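Local coordinates for protein aspartate aminotransferase (Thermotoga maritima, PDB 1O4S) that transfers the amino group of L-aspartate to 2-oxoglutarate, yielding oxaloacetate and L-glutamate, with pyridoxal 5'-phosphate as cofactor, at residues M27-D30 with A31-K34. Residues are numbered along the deposited sequence; the frame is centred on the assembly and turned at random.
Sequences MELD and AKAK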
# COMPACT_ATOMS: atom_id res chain seq x y z
N MET B 27 10.06 19.63 2.26
CA MET B 27 8.89 19.94 1.41
C MET B 27 8.91 21.39 0.88
O MET B 27 8.43 21.67 -0.22
CB MET B 27 7.57 19.66 2.16
CG MET B 27 6.92 18.28 1.81
SD MET B 27 5.69 17.60 3.05
CE MET B 27 5.39 15.89 2.31
N GLU B 28 9.47 22.30 1.68
CA GLU B 28 9.56 23.71 1.29
C GLU B 28 10.68 23.89 0.23
O GLU B 28 10.49 24.62 -0.76
CB GLU B 28 9.79 24.60 2.52
CG GLU B 28 8.73 24.46 3.63
CD GLU B 28 9.05 23.41 4.71
OE1 GLU B 28 10.09 22.69 4.61
OE2 GLU B 28 8.26 23.29 5.70
N LEU B 29 11.81 23.21 0.41
CA LEU B 29 12.93 23.28 -0.54
C LEU B 29 12.61 22.71 -1.92
O LEU B 29 13.07 23.24 -2.92
CB LEU B 29 14.20 22.62 0.03
CG LEU B 29 15.03 23.56 0.92
CD1 LEU B 29 15.96 22.78 1.80
CD2 LEU B 29 15.82 24.58 0.10
N ASP B 30 11.79 21.66 -1.98
CA ASP B 30 11.35 21.07 -3.26
C ASP B 30 10.40 22.01 -4.01
O ASP B 30 10.48 22.14 -5.23
CB ASP B 30 10.65 19.73 -3.02
CG ASP B 30 11.58 18.67 -2.47
OD1 ASP B 30 11.08 17.78 -1.73
OD2 ASP B 30 12.83 18.64 -2.70
N ALA B 31 9.50 22.65 -3.25
CA ALA B 31 8.59 23.67 -3.77
C ALA B 31 9.38 24.88 -4.29
O ALA B 31 9.02 25.46 -5.32
CB ALA B 31 7.61 24.11 -2.68
N LYS B 32 10.44 25.23 -3.58
CA LYS B 32 11.33 26.31 -4.00
C LYS B 32 12.04 25.97 -5.33
O LYS B 32 12.08 26.80 -6.23
CB LYS B 32 12.33 26.63 -2.89
CG LYS B 32 11.70 27.30 -1.64
CD LYS B 32 12.75 28.01 -0.79
CE LYS B 32 12.27 28.33 0.63
NZ LYS B 32 12.51 27.16 1.54
N ALA B 33 12.56 24.76 -5.44
CA ALA B 33 13.20 24.28 -6.68
C ALA B 33 12.22 24.30 -7.86
O ALA B 33 12.53 24.88 -8.89
CB ALA B 33 13.79 22.87 -6.49
N LYS B 34 11.03 23.71 -7.67
CA LYS B 34 9.97 23.70 -8.70
C LYS B 34 9.51 25.08 -9.17
O LYS B 34 9.20 25.26 -10.35
CB LYS B 34 8.74 22.93 -8.21
CG LYS B 34 8.99 21.45 -8.05
CD LYS B 34 7.83 20.72 -7.34
CE LYS B 34 8.01 19.19 -7.37
NZ LYS B 34 8.87 18.70 -6.24
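Lys32 lies back along helix 27-38 over the turn that carries Glu28. Its CB sits near the carbonyl oxygens of Glu28 and Leu29, and its CG closes to 3.1 Å from Glu28 O. CD draws off from that oxygen, CE carries on, and a bend at the last torsion (chi4 86°) brings NZ to 3.9 Å from Glu28 CB. The ammonium thus meets the root of the glutamate, not its acid: a bend at chi2 carries Glu28 OE1 away, 5.9 Å from Lys32 NZ. A long, weak ion pair to Glu342 and packing on Leu345 tie Lys32 to helix 337-348, which Leu29 also touches. Cut back to an alanine, the residue would keep CB but lose the methylenes beyond, which would probably open one side of Glu28 O and leave Glu342 without this positive partner.

Two residues on, Lys34 repeats the pattern on Asp30, its CG 3.3 Å from Asp30 O and its NZ 5.1 Å from Asp30 OD1. In these first two helical turns, Asp30 has its side chain about 8 Å from that of Arg365, which by similarity binds L-aspartate. The i to i+4 backbone bonds run from weak, Ala31 N to Met27 O, to nearly straight (172°), Lys34 N to Asp30 O. Charged ends apart, the acid-lysine pairs probably amount to a diffuse attraction and not a salt bridge; backbone bonds and methylene packing are the direct hold.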